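Vacuolar aminopeptidase 1 (Saccharomyces cerevisiae, PDB 5JGF) catalyses the zinc-dependent release of N-terminal amino acids from peptides in the yeast vacuole and, as its precursor, serves as the major cargo of the cytoplasm-to-vacuole targeting pathway. Local coordinates at residues N22-Y26 and D237-F241; L99-S103 and R113-A117. The contacts are given in a common frame with arbitrary orientation. Numbering follows the deposited sequence.

Both interactions meet on the antiparallel sheet of strands 149-154, 132-140, 233-242, 96-99, 112-119 and 187-189, with centres about 14 Å apart. Strand 96-99 runs between 233-242 and 112-119, so the two contacts are neighbours across it. Along the chain the order is 22-26, 99-103, 113-117, 237-241, the span of interaction 2 falling within that of interaction 1. Alternation along strand 233-242 divides the roles: Asp237, Asp239 and Phe241 face the helix start of interaction 1, while Leu240 packs on Leu99, Ile114 and Val116 of interaction 2. Both contacts also reach a second subunit of the dodecamer, and interaction 2 a third.

Interaction 1: N22-Y26 and D237-F241; sequences NPTTY and DLDLF
A buried meeting of a helix N-terminus with the face of a β-strand, this contact sets the start of helix 25-38 against strand 233-242 of the antiparallel sheet, and so probably joins the metal-binding part of the chain to the β-rich accessory domain seen in M18 peptidases. Asn22 leaves the preceding helix at phi/psi -135/72, Pro23 (-63/-35) turns the chain, Thr24 (-106/165) takes the N-cap position, and Thr25 and Tyr26 are helical. Residues 237-241 are extended, and the CA 23 to 26 and CA 237 to 241 directions are 160° apart, roughly antiparallel, so Pro23 lies nearest Phe241 (CA-CA 6.9 Å), Thr24 nearest Asp239 (6.8 Å) and Tyr26 nearest Asp237 (9.6 Å). Asp237, Asp239 and Phe241 point their CB toward the turn; Leu238 and Leu240 point away. At one end Phe241 (chi1 p) presents a ring face to Pro23, whose CB sits 3.4 Å from the ring centroid and 7° off its normal, a CH-pi contact. At the other, Tyr26 (chi1 m) donates from OH to OD2 of Asp237 (chi1 t) at 2.6 Å. Between them Thr24 CG2 is 3.6 Å from Asp239 OD1. Asp239 OD1 accepts from two waters: water 1 (O to OD1 3.1 Å) also donates to Pro23 O (2.9 Å), and water 2 (O to OD1 2.4 Å) accepts from Thr25 N (2.9 Å). Thr24 OG1 hydrogen-bonds to His27 ND1. The Asp239 side chain is about 14 Å from a bound zinc. A carboxylate thus serves the first helical amide through water, while Lys98, salt-bridged to Asp237 and Asp239, offsets part of their charge.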
loop_
_atom_site.group_PDB
_atom_site.type_symbol
_atom_site.label_atom_id
_atom_site.label_comp_id
_atom_site.label_asym_id
_atom_site.label_seq_id
_atom_site.Cartn_x
_atom_site.Cartn_y
_atom_site.Cartn_z
ATOM N N ASN D 22 7.817 -0.939 51.885
ATOM C CA ASN D 22 9.039 -1.489 51.297
ATOM C C ASN D 22 8.928 -1.460 49.772
ATOM O O ASN D 22 8.799 -2.494 49.122
ATOM C CB ASN D 22 9.222 -2.920 51.800
ATOM C CG ASN D 22 9.245 -2.992 53.314
ATOM O OD1 ASN D 22 10.262 -2.706 53.941
ATOM N ND2 ASN D 22 8.108 -3.342 53.911
ATOM N N PRO D 23 9.007 -0.259 49.187
ATOM C CA PRO D 23 8.905 -0.019 47.743
ATOM C C PRO D 23 9.945 -0.624 46.809
ATOM O O PRO D 23 9.614 -0.989 45.681
ATOM C CB PRO D 23 8.873 1.503 47.659
ATOM C CG PRO D 23 9.778 1.902 48.789
ATOM C CD PRO D 23 9.306 0.996 49.902
ATOM N N THR D 24 11.196 -0.720 47.254
ATOM C CA THR D 24 12.242 -1.275 46.398
ATOM C C THR D 24 12.660 -2.677 46.829
ATOM O O THR D 24 12.355 -3.119 47.938
ATOM C CB THR D 24 13.498 -0.385 46.395
ATOM O OG1 THR D 24 14.204 -0.548 47.633
ATOM C CG2 THR D 24 13.109 1.083 46.229
ATOM N N THR D 25 13.359 -3.376 45.943
ATOM C CA THR D 25 13.820 -4.726 46.244
ATOM C C THR D 25 14.666 -4.708 47.521
ATOM O O THR D 25 14.563 -5.608 48.359
ATOM C CB THR D 25 14.643 -5.292 45.075
ATOM O OG1 THR D 25 13.871 -5.202 43.868
ATOM C CG2 THR D 25 14.993 -6.756 45.325
ATOM N N TYR D 26 15.491 -3.677 47.672
ATOM C CA TYR D 26 16.329 -3.547 48.865
ATOM C C TYR D 26 15.491 -3.529 50.140
ATOM O O TYR D 26 15.832 -4.199 51.117
ATOM C CB TYR D 26 17.160 -2.266 48.806
ATOM C CG TYR D 26 18.214 -2.266 47.726
ATOM C CD1 TYR D 26 19.319 -3.115 47.802
ATOM C CD2 TYR D 26 18.110 -1.415 46.627
ATOM C CE1 TYR D 26 20.298 -3.113 46.809
ATOM C CE2 TYR D 26 19.080 -1.407 45.628
ATOM C CZ TYR D 26 20.169 -2.256 45.724
ATOM O OH TYR D 26 21.125 -2.254 44.733
ATOM N N ASP D 237 21.582 3.544 44.023
ATOM C CA ASP D 237 20.754 2.716 43.154
ATOM C C ASP D 237 19.338 3.028 43.622
ATOM O O ASP D 237 18.831 2.404 44.554
ATOM C CB ASP D 237 21.082 1.234 43.376
ATOM C CG ASP D 237 20.275 0.307 42.481
ATOM O OD1 ASP D 237 19.396 0.796 41.741
ATOM O OD2 ASP D 237 20.519 -0.920 42.528
ATOM N N LEU D 238 18.713 4.012 42.980
ATOM C CA LEU D 238 17.370 4.441 43.356
ATOM C C LEU D 238 16.310 4.145 42.300
ATOM O O LEU D 238 16.594 4.167 41.101
ATOM C CB LEU D 238 17.369 5.947 43.650
ATOM C CG LEU D 238 18.414 6.453 44.655
ATOM C CD1 LEU D 238 18.258 7.961 44.848
ATOM C CD2 LEU D 238 18.247 5.723 45.981
ATOM N N ASP D 239 15.094 3.871 42.771
ATOM C CA ASP D 239 13.938 3.583 41.922
ATOM C C ASP D 239 12.948 4.728 42.053
ATOM O O ASP D 239 13.007 5.518 42.998
ATOM C CB ASP D 239 13.131 2.372 42.412
ATOM C CG ASP D 239 13.877 1.067 42.359
ATOM O OD1 ASP D 239 13.246 0.063 42.747
ATOM O OD2 ASP D 239 15.047 1.025 41.944
ATOM N N LEU D 240 12.025 4.780 41.099
ATOM C CA LEU D 240 10.909 5.711 41.137
ATOM C C LEU D 240 9.771 4.701 41.169
ATOM O O LEU D 240 9.774 3.737 40.399
ATOM C CB LEU D 240 10.818 6.570 39.877
ATOM C CG LEU D 240 11.801 7.732 39.772
ATOM C CD1 LEU D 240 11.354 8.628 38.620
ATOM C CD2 LEU D 240 11.825 8.534 41.080
ATOM N N PHE D 241 8.810 4.899 42.064
ATOM C CA PHE D 241 7.705 3.958 42.200
ATOM C C PHE D 241 6.422 4.662 42.615
ATOM O O PHE D 241 6.457 5.781 43.122
ATOM C CB PHE D 241 8.079 2.920 43.256
ATOM C CG PHE D 241 8.640 3.530 44.509
ATOM C CD1 PHE D 241 7.799 4.119 45.451
ATOM C CD2 PHE D 241 10.015 3.575 44.716
ATOM C CE1 PHE D 241 8.323 4.750 46.584
ATOM C CE2 PHE D 241 10.551 4.203 45.844
ATOM C CZ PHE D 241 9.703 4.792 46.780
HETATM O O HOH W 1 10.160 -0.189 42.995
HETATM O O HOH W 2 13.524 -2.311 43.265
#

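Interaction 2: L99-S103 and R113-A117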
loop_
_atom_site.group_PDB
_atom_site.type_symbol
_atom_site.label_atom_id
_atom_site.label_comp_id
_atom_site.label_asym_id
_atom_site.label_seq_id
_atom_site.Cartn_x
_atom_site.Cartn_y
_atom_site.Cartn_z
ATOM N N LEU D 99 16.877 5.459 38.311
ATOM C CA LEU D 99 17.566 6.700 37.983
ATOM C C LEU D 99 18.805 6.265 37.210
ATOM O O LEU D 99 19.401 5.233 37.520
ATOM C CB LEU D 99 18.000 7.453 39.243
ATOM C CG LEU D 99 17.089 8.590 39.700
ATOM C CD1 LEU D 99 15.768 8.018 40.192
ATOM C CD2 LEU D 99 17.775 9.381 40.801
ATOM N N LYS D 100 19.188 7.033 36.198
ATOM C CA LYS D 100 20.369 6.696 35.417
ATOM C C LYS D 100 21.629 7.012 36.226
ATOM O O LYS D 100 21.565 7.742 37.213
ATOM C CB LYS D 100 20.366 7.486 34.104
ATOM C CG LYS D 100 19.435 6.889 33.050
ATOM C CD LYS D 100 19.237 7.825 31.872
ATOM C CE LYS D 100 18.441 7.146 30.759
ATOM N NZ LYS D 100 17.622 8.152 30.017
ATOM N N PRO D 101 22.783 6.437 35.836
ATOM C CA PRO D 101 24.058 6.667 36.528
ATOM C C PRO D 101 24.259 8.165 36.737
ATOM O O PRO D 101 24.777 8.608 37.764
ATOM C CB PRO D 101 25.073 6.053 35.573
ATOM C CG PRO D 101 24.327 4.863 35.060
ATOM C CD PRO D 101 22.947 5.438 34.764
ATOM N N VAL D 102 23.850 8.941 35.740
ATOM C CA VAL D 102 23.902 10.396 35.815
ATOM C C VAL D 102 22.456 10.793 35.531
ATOM O O VAL D 102 22.003 10.719 34.390
ATOM C CB VAL D 102 24.824 11.016 34.734
ATOM C CG1 VAL D 102 24.753 12.538 34.803
ATOM C CG2 VAL D 102 26.261 10.548 34.934
ATOM N N SER D 103 21.724 11.186 36.571
ATOM C CA SER D 103 20.323 11.559 36.397
ATOM C C SER D 103 20.171 13.041 36.105
ATOM O O SER D 103 19.072 13.511 35.813
ATOM C CB SER D 103 19.518 11.221 37.654
ATOM O OG SER D 103 19.812 12.129 38.703
ATOM N N ARG D 113 13.894 18.066 35.848
ATOM C CA ARG D 113 13.590 16.693 35.454
ATOM C C ARG D 113 14.786 15.815 35.805
ATOM O O ARG D 113 15.885 16.321 36.021
ATOM C CB ARG D 113 13.344 16.609 33.943
ATOM C CG ARG D 113 12.113 17.369 33.455
ATOM C CD ARG D 113 11.936 17.217 31.952
ATOM N NE ARG D 113 13.027 17.838 31.202
ATOM C CZ ARG D 113 13.163 17.764 29.882
ATOM N NH1 ARG D 113 12.273 17.092 29.159
ATOM N NH2 ARG D 113 14.187 18.359 29.282
ATOM N N ILE D 114 14.570 14.506 35.881
ATOM C CA ILE D 114 15.664 13.584 36.163
ATOM C C ILE D 114 15.701 12.515 35.081
ATOM O O ILE D 114 14.660 12.030 34.639
ATOM C CB ILE D 114 15.528 12.893 37.545
ATOM C CG1 ILE D 114 14.143 12.262 37.691
ATOM C CG2 ILE D 114 15.801 13.901 38.657
ATOM C CD1 ILE D 114 13.993 11.416 38.949
ATOM N N ALA D 115 16.907 12.164 34.652
ATOM C CA ALA D 115 17.082 11.145 33.624
ATOM C C ALA D 115 16.922 9.772 34.270
ATOM O O ALA D 115 17.570 9.470 35.273
ATOM C CB ALA D 115 18.459 11.280 32.992
ATOM N N VAL D 116 16.054 8.948 33.693
ATOM C CA VAL D 116 15.789 7.617 34.227
ATOM C C VAL D 116 15.706 6.578 33.116
ATOM O O VAL D 116 15.667 6.919 31.934
ATOM C CB VAL D 116 14.454 7.589 35.015
ATOM C CG1 VAL D 116 14.498 8.598 36.157
ATOM C CG2 VAL D 116 13.288 7.906 34.082
ATOM N N ALA D 117 15.667 5.310 33.509
ATOM C CA ALA D 117 15.580 4.209 32.556
ATOM C C ALA D 117 14.579 3.181 33.072
ATOM O O ALA D 117 14.394 3.030 34.281
ATOM C CB ALA D 117 16.949 3.563 32.373
HETATM O O HOH W 3 15.121 9.781 31.080
#
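Ala115 hydrogen-bonds to 99-103 through both of its backbone polar groups: its N donates to Ser103 O at 2.8 Å, and its O accepts from Lys100 N at 3.1 Å, both nearly linear. Because the two partners are three residues apart, Pro101 and Val102 loop out between them, a short turn just past the end of strand 96-99, where Leu99 and Val116 form an antiparallel non-hydrogen-bonded pair (CA-CA 4.3 Å). Lys100 lays its aliphatic chain over Ala115, CD to CB 3.7 Å, and its NZ makes a weak hydrogen bond to Val116 O (3.0 Å); its stronger partner is Glu181. A water accepts from both Lys100 NZ (3.2 Å) and Val116 N (2.9 Å). Ser103 O also receives a CA-H...O contact from Ile114 CA (3.4 Å), while Ser103 OG hydrogen-bonds to His214. The site borders the dodecamer's interfaces: Val116 O and Val102 N hydrogen-bond to Asn407 and His361 of a second subunit, and Arg113 to Asn352 of a third. Leu99 CD1 meets Ile114 CD1 at 4.0 Å and Val116 CG1 at 4.3 Å, an apolar patch continued by Leu240. Strand 96-99 thus lies between 112-119 on this edge and 233-242 on the other, with Leu218 of helix 216-226 packed against Leu99 and Ser103.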